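Local coordinates for protein 2-hydroxyhepta-2,4-diene-1,7-dioate isomerase (Mycobacterium abscessus, PDB 3RR6) that probably acts as a metal-dependent isomerase or acetylpyruvate hydrolase of the fumarylacetoacetate hydrolase family, although its function has not been established, at residues A134-A137 and A138-I141; S151-D154 and H155-A158; K166-D169 and T170-P173; L207-V210 and G211-V214; P239-D242 and G243-V246. All coordinates share one frame; numbering follows the deposited sequence.

Interaction 1 (A134-A137 and A138-I141); sequences AARA and AENI. With EDO (1,2-ethanediol), chain G.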
loop_
_atom_site.group_PDB
_atom_site.type_symbol
_atom_site.label_atom_id
_atom_site.label_comp_id
_atom_site.label_asym_id
_atom_site.label_seq_id
_atom_site.Cartn_x
_atom_site.Cartn_y
_atom_site.Cartn_z
ATOM N N ALA A 134 -8.203 -18.975 1.903
ATOM C CA ALA A 134 -7.283 -18.218 2.752
ATOM C C ALA A 134 -5.951 -18.936 2.942
ATOM O O ALA A 134 -4.895 -18.314 2.905
ATOM C CB ALA A 134 -7.928 -17.915 4.088
ATOM N N ALA A 135 -5.994 -20.262 3.114
ATOM C CA ALA A 135 -4.765 -21.048 3.273
ATOM C C ALA A 135 -3.792 -21.018 2.087
ATOM O O ALA A 135 -2.600 -21.283 2.279
ATOM C CB ALA A 135 -5.110 -22.520 3.644
ATOM N N ARG A 136 -4.275 -20.696 0.881
ATOM C CA ARG A 136 -3.436 -20.615 -0.309
ATOM C C ARG A 136 -3.099 -19.166 -0.667
ATOM O O ARG A 136 -2.530 -18.897 -1.718
ATOM C CB ARG A 136 -4.120 -21.296 -1.508
ATOM C CG ARG A 136 -4.147 -22.811 -1.426
ATOM C CD ARG A 136 -4.705 -23.404 -2.701
ATOM N NE ARG A 136 -4.713 -24.859 -2.623
ATOM C CZ ARG A 136 -3.683 -25.650 -2.899
ATOM N NH1 ARG A 136 -2.514 -25.158 -3.297
ATOM N NH2 ARG A 136 -3.837 -26.961 -2.777
ATOM N N ALA A 137 -3.452 -18.217 0.191
ATOM C CA ALA A 137 -3.172 -16.820 -0.139
ATOM C C ALA A 137 -1.670 -16.564 -0.316
ATOM O O ALA A 137 -1.262 -15.918 -1.285
ATOM C CB ALA A 137 -3.769 -15.879 0.916
ATOM N N ALA A 138 -0.842 -17.089 0.582
ATOM C CA ALA A 138 0.606 -16.798 0.549
ATOM C C ALA A 138 1.277 -17.189 -0.770
ATOM O O ALA A 138 2.157 -16.463 -1.274
ATOM C CB ALA A 138 1.321 -17.461 1.722
ATOM N N GLU A 139 0.862 -18.318 -1.345
ATOM C CA GLU A 139 1.460 -18.789 -2.597
ATOM C C GLU A 139 1.114 -17.892 -3.795
ATOM O O GLU A 139 1.760 -17.989 -4.837
ATOM C CB GLU A 139 1.135 -20.272 -2.867
ATOM C CG GLU A 139 -0.280 -20.584 -3.286
ATOM C CD GLU A 139 -0.558 -22.073 -3.417
ATOM O OE1 GLU A 139 0.314 -22.888 -3.050
ATOM O OE2 GLU A 139 -1.656 -22.428 -3.883
ATOM N N ASN A 140 0.115 -17.017 -3.638
ATOM C CA ASN A 140 -0.306 -16.071 -4.676
ATOM C C ASN A 140 0.143 -14.641 -4.413
ATOM O O ASN A 140 -0.172 -13.750 -5.205
ATOM C CB ASN A 140 -1.827 -16.100 -4.819
ATOM C CG ASN A 140 -2.314 -17.402 -5.427
ATOM O OD1 ASN A 140 -2.137 -17.634 -6.621
ATOM N ND2 ASN A 140 -2.876 -18.281 -4.594
ATOM N N ILE A 141 0.863 -14.431 -3.315
ATOM C CA ILE A 141 1.329 -13.107 -2.902
ATOM C C ILE A 141 2.815 -12.945 -3.202
ATOM O O ILE A 141 3.646 -13.752 -2.756
ATOM C CB ILE A 141 1.029 -12.866 -1.403
ATOM C CG1 ILE A 141 -0.492 -12.745 -1.194
ATOM C CG2 ILE A 141 1.780 -11.626 -0.883
ATOM C CD1 ILE A 141 -0.927 -12.779 0.285
HETATM C C1 EDO G . 5.265 -15.742 -4.069
HETATM O O1 EDO G . 4.671 -16.282 -2.870
HETATM C C2 EDO G . 4.561 -16.204 -5.347
HETATM O O2 EDO G . 3.459 -15.358 -5.716
HETATM O O HOH W 1 -2.047 -18.113 3.179
HETATM O O HOH W 2 -0.137 -20.521 0.469
HETATM O O HOH W 3 0.360 -25.994 -3.868
#
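Arg136 and Asn140 meet where two consecutive turns follow one another in the connection between strands 115-125 and 141-152 of the fumarylacetoacetate hydrolase fold. The tight side is built on the carbonyls of Arg136 and Ala137. Asn140 N donates to Ala137 O (2.9 Å), and its side-chain ND2 reaches back to Arg136 O (3.0 Å), so Asn140 holds two neighbouring carbonyls at once. The Ile141 side chain lies against the Ala137 carbonyl, and its CD1 comes to 4.3 Å from Ala137 CB; both side chains pack on Val214 of helix 210-220.

The outer side is wet. Water 1 is inserted between Ala134 O and Ala138 N, and water 2 between Ala135 O and Glu139 N, each spanning four residues where a regular alpha-helix would have a direct bond. Further out, Arg136 and Glu139 run side by side and point the same way. The arginine chain is extended from CG to NE, whereas Glu139 CG stands between its backbone N and carbonyl carbon (chi1 73°), which turns the carboxylate back toward Arg136. Their salt bridge is nearly straight: Arg136 NH1 lies 2.9 Å from Glu139 OE2, which it meets on the syn side. Water 3 closes a small ring by accepting from Arg136 NH1 and donating to Glu139 OE1.

Interaction 2 (S151-D154 and H155-A158); sequences SARD and HQRA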
loop_
_atom_site.group_PDB
_atom_site.type_symbol
_atom_site.label_atom_id
_atom_site.label_comp_id
_atom_site.label_asym_id
_atom_site.label_seq_id
_atom_site.Cartn_x
_atom_site.Cartn_y
_atom_site.Cartn_z
ATOM N N SER A 151 -8.008 10.122 1.207
ATOM C CA SER A 151 -9.460 10.182 1.038
ATOM C C SER A 151 -10.009 11.590 1.256
ATOM O O SER A 151 -9.761 12.193 2.307
ATOM C CB SER A 151 -10.136 9.250 2.060
ATOM O OG SER A 151 -9.626 7.922 1.981
ATOM N N ALA A 152 -10.778 12.091 0.295
ATOM C CA ALA A 152 -11.509 13.353 0.452
ATOM C C ALA A 152 -12.837 13.093 1.156
ATOM O O ALA A 152 -13.824 12.666 0.541
ATOM C CB ALA A 152 -11.727 14.032 -0.908
ATOM N N ARG A 153 -12.847 13.329 2.466
ATOM C CA ARG A 153 -14.015 13.012 3.293
ATOM C C ARG A 153 -15.261 13.779 2.842
ATOM O O ARG A 153 -16.376 13.263 2.933
ATOM C CB ARG A 153 -13.732 13.307 4.778
ATOM C CG ARG A 153 -12.479 12.675 5.374
ATOM C CD ARG A 153 -12.399 11.158 5.230
ATOM N NE ARG A 153 -13.467 10.446 5.937
ATOM C CZ ARG A 153 -13.363 9.892 7.148
ATOM N NH1 ARG A 153 -12.232 9.956 7.845
ATOM N NH2 ARG A 153 -14.413 9.266 7.674
ATOM N N ASP A 154 -15.083 15.009 2.367
ATOM C CA ASP A 154 -16.218 15.792 1.878
ATOM C C ASP A 154 -16.861 15.143 0.657
ATOM O O ASP A 154 -18.074 15.209 0.472
ATOM C CB ASP A 154 -15.855 17.265 1.609
ATOM C CG ASP A 154 -14.603 17.448 0.770
ATOM O OD1 ASP A 154 -13.569 16.806 1.059
ATOM O OD2 ASP A 154 -14.640 18.292 -0.159
ATOM N N HIS A 155 -16.055 14.483 -0.164
ATOM C CA HIS A 155 -16.597 13.792 -1.327
ATOM C C HIS A 155 -17.338 12.521 -0.945
ATOM O O HIS A 155 -18.333 12.187 -1.579
ATOM C CB HIS A 155 -15.496 13.503 -2.346
ATOM C CG HIS A 155 -14.900 14.741 -2.924
ATOM N ND1 HIS A 155 -13.820 14.724 -3.782
ATOM C CD2 HIS A 155 -15.232 16.044 -2.756
ATOM C CE1 HIS A 155 -13.508 15.966 -4.110
ATOM N NE2 HIS A 155 -14.356 16.787 -3.507
ATOM N N GLN A 156 -16.873 11.832 0.092
ATOM C CA GLN A 156 -17.581 10.658 0.617
ATOM C C GLN A 156 -18.982 11.069 1.091
ATOM O O GLN A 156 -19.968 10.385 0.818
ATOM C CB GLN A 156 -16.806 10.008 1.771
ATOM C CG GLN A 156 -15.454 9.418 1.376
ATOM C CD GLN A 156 -14.725 8.696 2.507
ATOM O OE1 GLN A 156 -13.806 9.241 3.101
ATOM N NE2 GLN A 156 -15.131 7.461 2.794
ATOM N N ARG A 157 -19.068 12.194 1.799
ATOM C CA ARG A 157 -20.357 12.688 2.286
ATOM C C ARG A 157 -21.295 13.075 1.142
ATOM O O ARG A 157 -22.491 12.779 1.196
ATOM C CB ARG A 157 -20.168 13.865 3.243
ATOM C CG ARG A 157 -19.538 13.486 4.572
ATOM C CD ARG A 157 -19.706 14.608 5.588
ATOM N NE ARG A 157 -19.030 15.837 5.167
ATOM C CZ ARG A 157 -17.758 16.145 5.427
ATOM N NH1 ARG A 157 -16.976 15.322 6.115
ATOM N NH2 ARG A 157 -17.257 17.295 4.990
ATOM N N ALA A 158 -20.755 13.717 0.106
ATOM C CA ALA A 158 -21.556 14.181 -1.022
ATOM C C ALA A 158 -22.075 13.032 -1.889
ATOM O O ALA A 158 -23.221 13.072 -2.353
ATOM C CB ALA A 158 -20.750 15.152 -1.874
#
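The His155 imidazole carries the methyl of Ala152 over one face, a CH-pi contact at the start of helix 153-159, with Ala152 in the N-cap position. Ala152 CB stands 4.0 Å from the ring centroid, 28° off the normal. Asp154 lies beside the ring and points the same way, its carboxylate plane turned 45° from the imidazole, with Asp154 OD2 3.5 Å from His155 CD2. Both groups spend their polar atoms elsewhere: the carboxylate accepts from Thr113 N and Glu114 N, while the imidazole bonds Ser111 O through NE2 and His168 NE2 through ND1, tying the first helical turn to loop 111-114 and to His168, beyond helix 163-167.

The second flat group is the Arg157 guanidinium, which has Asp154 CA and Arg153 O toward the rim of one face; Arg157 NH2 comes to 3.6 Å from Asp154 CA. A bend at chi3 (-62°) folds it back over the preceding turn, where Arg157 NH1 forms a salt bridge with Glu114.

The helical backbone bonds begin here as well. Ala152 O accepts from Gln156 N (3.2 Å) and weakly from His155 N, and the series continues with Arg157 N to Arg153 O (3.1 Å) and Ala158 N to Asp154 O. On the flank nearer the strand, Gln156 OE1 approaches the bent Arg153 chain obliquely, 3.2 Å from CD and 3.1 Å from NE of Arg153.

Interaction 3 (K166-D169 and T170-P173); sequences KGHD and TFCP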
loop_
_atom_site.group_PDB
_atom_site.type_symbol
_atom_site.label_atom_id
_atom_site.label_comp_id
_atom_site.label_asym_id
_atom_site.label_seq_id
_atom_site.Cartn_x
_atom_site.Cartn_y
_atom_site.Cartn_z
ATOM N N LYS A 166 -11.652 8.662 -3.037
ATOM C CA LYS A 166 -10.412 7.900 -2.933
ATOM C C LYS A 166 -9.667 7.773 -4.249
ATOM O O LYS A 166 -8.585 7.174 -4.293
ATOM C CB LYS A 166 -10.732 6.520 -2.370
ATOM C CG LYS A 166 -11.186 6.579 -0.910
ATOM C CD LYS A 166 -11.615 5.235 -0.448
ATOM C CE LYS A 166 -12.039 5.247 1.006
ATOM N NZ LYS A 166 -10.905 5.405 1.973
ATOM N N GLY A 167 -10.218 8.363 -5.312
ATOM C CA GLY A 167 -9.754 8.095 -6.670
ATOM C C GLY A 167 -9.033 9.213 -7.394
ATOM O O GLY A 167 -8.669 9.063 -8.569
ATOM N N HIS A 168 -8.837 10.341 -6.721
ATOM C CA HIS A 168 -8.098 11.458 -7.295
ATOM C C HIS A 168 -6.657 11.052 -7.608
ATOM O O HIS A 168 -6.058 10.242 -6.899
ATOM C CB HIS A 168 -8.101 12.653 -6.336
ATOM C CG HIS A 168 -9.464 13.207 -6.068
ATOM N ND1 HIS A 168 -10.090 14.091 -6.917
ATOM C CD2 HIS A 168 -10.317 13.006 -5.034
ATOM C CE1 HIS A 168 -11.276 14.401 -6.425
ATOM N NE2 HIS A 168 -11.439 13.757 -5.282
ATOM N N ASP A 169 -6.102 11.581 -8.692
ATOM C CA ASP A 169 -4.690 11.368 -8.974
ATOM C C ASP A 169 -3.883 11.728 -7.708
ATOM O O ASP A 169 -4.202 12.699 -7.010
ATOM C CB ASP A 169 -4.219 12.228 -10.150
ATOM C CG ASP A 169 -4.679 11.729 -11.522
ATOM O OD1 ASP A 169 -5.443 10.751 -11.650
ATOM O OD2 ASP A 169 -4.234 12.358 -12.515
ATOM N N THR A 170 -2.860 10.919 -7.437
ATOM C CA THR A 170 -1.954 11.026 -6.273
ATOM C C THR A 170 -2.504 10.514 -4.946
ATOM O O THR A 170 -1.779 10.522 -3.952
ATOM C CB THR A 170 -1.346 12.457 -6.056
ATOM O OG1 THR A 170 -2.278 13.313 -5.368
ATOM C CG2 THR A 170 -0.904 13.081 -7.359
ATOM N N PHE A 171 -3.744 10.033 -4.915
ATOM C CA PHE A 171 -4.329 9.562 -3.648
ATOM C C PHE A 171 -3.968 8.119 -3.249
ATOM O O PHE A 171 -4.530 7.600 -2.293
ATOM C CB PHE A 171 -5.853 9.767 -3.637
ATOM C CG PHE A 171 -6.289 11.170 -3.265
ATOM C CD1 PHE A 171 -5.468 12.284 -3.446
ATOM C CD2 PHE A 171 -7.549 11.364 -2.725
ATOM C CE1 PHE A 171 -5.905 13.551 -3.087
ATOM C CE2 PHE A 171 -7.983 12.626 -2.366
ATOM C CZ PHE A 171 -7.166 13.717 -2.551
ATOM N N CYS A 172 -3.018 7.495 -3.945
ATOM C CA CYS A 172 -2.479 6.195 -3.507
ATOM C C CYS A 172 -0.950 6.140 -3.482
ATOM O O CYS A 172 -0.333 5.414 -4.270
ATOM C CB CYS A 172 -3.042 5.055 -4.365
ATOM S SG CYS A 172 -2.882 3.439 -3.534
ATOM N N PRO A 173 -0.326 6.868 -2.536
ATOM C CA PRO A 173 1.083 6.590 -2.277
ATOM C C PRO A 173 1.325 5.106 -2.028
ATOM O O PRO A 173 0.562 4.463 -1.294
ATOM C CB PRO A 173 1.376 7.409 -1.015
ATOM C CG PRO A 173 0.384 8.540 -1.072
ATOM C CD PRO A 173 -0.840 7.977 -1.710
#
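A type II beta turn from His168 to Phe171 makes this contact, carrying the chain from helix 163-167 into strand 172-179 of the fumarylacetoacetate hydrolase fold. It is closed by Phe171 N donating to His168 O (3.1 Å), from above the carbonyl plane.

The same two residues also meet through their side chains, which lie side by side and point the same way. His168 CB sits almost exactly over the centre of the phenyl ring, 3.7 Å from the centroid and only 4° off the normal. The imidazole follows by turning its edge toward that face: the planes make 60°, the centroids are 5.0 Å apart, and His168 CD2 comes to 3.6 Å from Phe171 CE2. Pro109 touches both side chains, and Val150 of strand 141-152 packs on the phenyl group, so the aromatic pair is wedged against the sheet. The carbonyls of Lys166, before the turn, and Phe171, at its end, both accept from Lys94 NZ. Lys166 itself reaches away from the turn, pairing its ammonium with Asp149.

At the top of the turn Thr170 takes a positive phi (78°), as the third residue of a type II turn does. Its hydroxyl lies near the plane of the Phe171 ring, at the edge, and bonds Gln107 N. Thr170 OG1 also donates to Asp169 O at 2.6 Å, in the carbonyl plane and on a lone pair.

Interaction 4 (L207-V210 and G211-V214); sequences LHDV and GAIV. With EDO (1,2-ethanediol), chain M.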
loop_
_atom_site.group_PDB
_atom_site.type_symbol
_atom_site.label_atom_id
_atom_site.label_comp_id
_atom_site.label_asym_id
_atom_site.label_seq_id
_atom_site.Cartn_x
_atom_site.Cartn_y
_atom_site.Cartn_z
ATOM N N LEU A 207 -8.981 -7.402 11.578
ATOM C CA LEU A 207 -10.196 -8.186 11.840
ATOM C C LEU A 207 -10.300 -9.353 10.853
ATOM O O LEU A 207 -10.560 -10.502 11.242
ATOM C CB LEU A 207 -11.440 -7.295 11.762
ATOM C CG LEU A 207 -11.520 -6.238 12.875
ATOM C CD1 LEU A 207 -12.621 -5.233 12.581
ATOM C CD2 LEU A 207 -11.725 -6.886 14.233
ATOM N N HIS A 208 -10.105 -9.029 9.581
ATOM C CA HIS A 208 -9.903 -10.008 8.518
ATOM C C HIS A 208 -8.422 -9.969 8.176
ATOM O O HIS A 208 -7.906 -8.940 7.722
ATOM C CB HIS A 208 -10.759 -9.665 7.303
ATOM C CG HIS A 208 -12.210 -9.541 7.617
ATOM N ND1 HIS A 208 -13.039 -10.634 7.732
ATOM C CD2 HIS A 208 -12.973 -8.455 7.882
ATOM C CE1 HIS A 208 -14.257 -10.221 8.034
ATOM N NE2 HIS A 208 -14.244 -8.908 8.130
ATOM N N ASP A 209 -7.725 -11.084 8.398
ATOM C CA ASP A 209 -6.289 -11.129 8.161
ATOM C C ASP A 209 -5.989 -11.225 6.664
ATOM O O ASP A 209 -6.914 -11.266 5.844
ATOM C CB ASP A 209 -5.604 -12.230 8.994
ATOM C CG ASP A 209 -6.017 -13.635 8.621
ATOM O OD1 ASP A 209 -6.590 -13.876 7.541
ATOM O OD2 ASP A 209 -5.762 -14.554 9.455
ATOM N N VAL A 210 -4.711 -11.221 6.300
ATOM C CA VAL A 210 -4.324 -11.197 4.888
ATOM C C VAL A 210 -4.998 -12.332 4.110
ATOM O O VAL A 210 -5.536 -12.118 3.015
ATOM C CB VAL A 210 -2.794 -11.231 4.734
ATOM C CG1 VAL A 210 -2.374 -11.583 3.306
ATOM C CG2 VAL A 210 -2.198 -9.884 5.163
ATOM N N GLY A 211 -4.971 -13.533 4.668
ATOM C CA GLY A 211 -5.606 -14.676 4.022
ATOM C C GLY A 211 -7.094 -14.482 3.774
ATOM O O GLY A 211 -7.602 -14.772 2.691
ATOM N N ALA A 212 -7.791 -13.981 4.788
ATOM C CA ALA A 212 -9.223 -13.727 4.714
ATOM C C ALA A 212 -9.541 -12.657 3.673
ATOM O O ALA A 212 -10.529 -12.758 2.949
ATOM C CB ALA A 212 -9.744 -13.304 6.089
ATOM N N ILE A 213 -8.689 -11.638 3.601
ATOM C CA ILE A 213 -8.843 -10.564 2.629
ATOM C C ILE A 213 -8.695 -11.083 1.205
ATOM O O ILE A 213 -9.520 -10.789 0.348
ATOM C CB ILE A 213 -7.831 -9.431 2.888
ATOM C CG1 ILE A 213 -8.137 -8.745 4.215
ATOM C CG2 ILE A 213 -7.855 -8.392 1.742
ATOM C CD1 ILE A 213 -7.027 -7.803 4.688
ATOM N N VAL A 214 -7.637 -11.851 0.959
ATOM C CA VAL A 214 -7.424 -12.431 -0.382
ATOM C C VAL A 214 -8.570 -13.376 -0.738
ATOM O O VAL A 214 -9.060 -13.373 -1.872
ATOM C CB VAL A 214 -6.059 -13.116 -0.478
ATOM C CG1 VAL A 214 -5.926 -13.920 -1.780
ATOM C CG2 VAL A 214 -4.949 -12.075 -0.377
HETATM C C1 EDO M . -11.888 -10.893 15.634
HETATM O O1 EDO M . -13.138 -10.278 15.972
HETATM C C2 EDO M . -11.652 -10.737 14.138
HETATM O O2 EDO M . -10.893 -11.828 13.610
#
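Asp209 sets its CG between the backbone N and the carbonyl carbon (chi1 65°), a rotation that swings the carboxylate forward under the first turn of helix 210-220 and makes it an N-cap. Asp209 OD1 accepts from Ala212 N at 3.0 Å, nearly along its C-O axis and with an almost straight N-H (162°). Asp209 OD1 also lies 3.5 Å from Ala212 CB. A negative group at the amino end of a helix probably interacts favourably with the helix dipole. The other oxygen, OD2, bonds a diethylene glycol molecule, probably from the crystallisation liquor.

The backbone carbonyls then take up the regular pattern: Ile213 N donates to Asp209 O (2.9 Å) and Val214 N to Val210 O (3.0 Å). Asp209 therefore holds the new helix at two points, one through its side chain and one through its main chain.

The residue before the cap meets the fourth of the helix, the pair of positions joined in a hydrophobic staple. Here the contact is made by the base of His208: His208 CB lies 4.2 Å from Ile213 CG1 and 4.0 Å from Ala212 CB. The Ile213 branch continues to its CD1, 3.4 Å from His208 O. The imidazole leads away from the helix to bond Glu87 O with NE2.

Around this start, Met70 of strand 67-70 packs on both His208 and Ile213, Asn73 bonds the backbone of Leu207 and His208, and Val210 turns to Tyr144 of strand 141-152, seating the helix against the strands.

Interaction 5 (P239-D242 and G243-V246); sequences PIVD and GDTV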
loop_
_atom_site.group_PDB
_atom_site.type_symbol
_atom_site.label_atom_id
_atom_site.label_comp_id
_atom_site.label_asym_id
_atom_site.label_seq_id
_atom_site.Cartn_x
_atom_site.Cartn_y
_atom_site.Cartn_z
ATOM N N PRO A 239 -6.679 14.818 9.204
ATOM C CA PRO A 239 -6.424 15.634 8.022
ATOM C C PRO A 239 -4.960 15.817 7.644
ATOM O O PRO A 239 -4.071 15.784 8.504
ATOM C CB PRO A 239 -7.039 16.986 8.404
ATOM C CG PRO A 239 -6.941 17.028 9.858
ATOM C CD PRO A 239 -7.199 15.623 10.319
ATOM N N ILE A 240 -4.732 16.005 6.347
ATOM C CA ILE A 240 -3.472 16.485 5.800
ATOM C C ILE A 240 -3.796 17.771 5.044
ATOM O O ILE A 240 -4.866 17.884 4.420
ATOM C CB ILE A 240 -2.773 15.453 4.883
ATOM C CG1 ILE A 240 -3.713 14.939 3.787
ATOM C CG2 ILE A 240 -2.262 14.298 5.714
ATOM C CD1 ILE A 240 -3.022 14.058 2.734
ATOM N N VAL A 241 -2.896 18.749 5.150
ATOM C CA VAL A 241 -3.087 20.060 4.533
ATOM C C VAL A 241 -1.823 20.497 3.812
ATOM O O VAL A 241 -0.751 19.912 3.986
ATOM C CB VAL A 241 -3.507 21.141 5.575
ATOM C CG1 VAL A 241 -4.824 20.759 6.234
ATOM C CG2 VAL A 241 -2.402 21.369 6.617
ATOM N N ASP A 242 -1.969 21.526 2.984
ATOM C CA ASP A 242 -0.858 22.091 2.245
ATOM C C ASP A 242 0.329 22.361 3.163
ATOM O O ASP A 242 0.187 23.001 4.222
ATOM C CB ASP A 242 -1.302 23.398 1.582
ATOM C CG ASP A 242 -0.214 24.025 0.732
ATOM O OD1 ASP A 242 0.321 23.358 -0.165
ATOM O OD2 ASP A 242 0.112 25.219 0.963
ATOM N N GLY A 243 1.493 21.868 2.759
ATOM C CA GLY A 243 2.719 22.055 3.509
ATOM C C GLY A 243 3.082 20.918 4.438
ATOM O O GLY A 243 4.202 20.883 4.952
ATOM N N ASP A 244 2.156 19.988 4.674
ATOM C CA ASP A 244 2.438 18.844 5.551
ATOM C C ASP A 244 3.360 17.836 4.869
ATOM O O ASP A 244 3.476 17.821 3.646
ATOM C CB ASP A 244 1.156 18.085 5.918
ATOM C CG ASP A 244 0.296 18.792 6.947
ATOM O OD1 ASP A 244 0.728 19.793 7.563
ATOM O OD2 ASP A 244 -0.842 18.317 7.146
ATOM N N THR A 245 4.024 17.013 5.679
ATOM C CA THR A 245 4.633 15.767 5.205
ATOM C C THR A 245 3.989 14.643 5.994
ATOM O O THR A 245 3.902 14.721 7.216
ATOM C CB THR A 245 6.158 15.742 5.395
ATOM O OG1 THR A 245 6.743 16.731 4.539
ATOM C CG2 THR A 245 6.737 14.375 5.031
ATOM N N VAL A 246 3.517 13.622 5.287
ATOM C CA VAL A 246 2.877 12.477 5.922
ATOM C C VAL A 246 3.683 11.229 5.602
ATOM O O VAL A 246 4.037 10.984 4.439
ATOM C CB VAL A 246 1.385 12.330 5.517
ATOM C CG1 VAL A 246 1.207 12.260 4.008
ATOM C CG2 VAL A 246 0.737 11.118 6.205
HETATM O O HOH W 4 -2.570 18.023 9.251
HETATM O O HOH W 5 1.413 22.434 6.750
#
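Asp244 turns its side chain back across the chain reversal toward Val241, and the two residues grip each other through a pair of bonds. Asp244 N donates to Val241 O (3.0 Å), the closing bond of a type II beta turn from Val241 to Asp244. In return Val241 N donates to Asp244 OD2 (2.9 Å), approaching from above the carboxylate plane, 57° out of it, with a nearly straight N-H. CG of Asp244 stands anti to the carbonyl carbon, beside its own N (chi1 -75°), which lays the carboxylate over the mouth of the turn. The Val241 side chain crosses it at a slant, with CG2 close to both oxygens, 3.5 Å from Asp244 OD2.

Water and one amide complete the grip on the carboxylate. Water 4 donates to Asp244 OD2 and to Pro239 O; water 5 donates to Asp244 OD1 and Asp242 O, and Asn194 ND2 bonds OD1 as well. Gly243 occupies the third place of the turn with a positive phi, a backbone conformation that leaves little room beside Asp242 O.

Farther along the two arms, the apolar partners Ile240 and Val246 cross obliquely, Ile240 CG2 resting 4.1 Å from Val246 CB.

The reversal links strand 238-239, beside strand 115-125, to strand 245-250, which belongs to a different set of strands. Before it, Ile240 pairs with Val115 and packs on strands 115-125 and 141-152; after it, strand 245-250 lies between strands 254-261 and 188-193, with Val246 facing Val260 on one and Thr191 and Val193 on the other.

Overall arrangement
From the N terminus, interaction 1 makes the turns leading into strand 141-152, and interaction 2 takes the far end of that strand into helix 153-159; their centres lie 34 Å apart. Interaction 3 takes the end of helix 163-167 into strand 172-179 and touches interaction 2 through His155 with His168 and Ser151 with Lys166, the two reaching strands 141-152 and 172-179, which are neighbours. Interaction 4 starts helix 210-220, which returns to pack on interaction 1, centres 10 Å apart. Interaction 5 closes the reversal between strands 238-239 and 245-250, with nearest atoms about 6 Å from interaction 3. All five are in series; none nests or crosses.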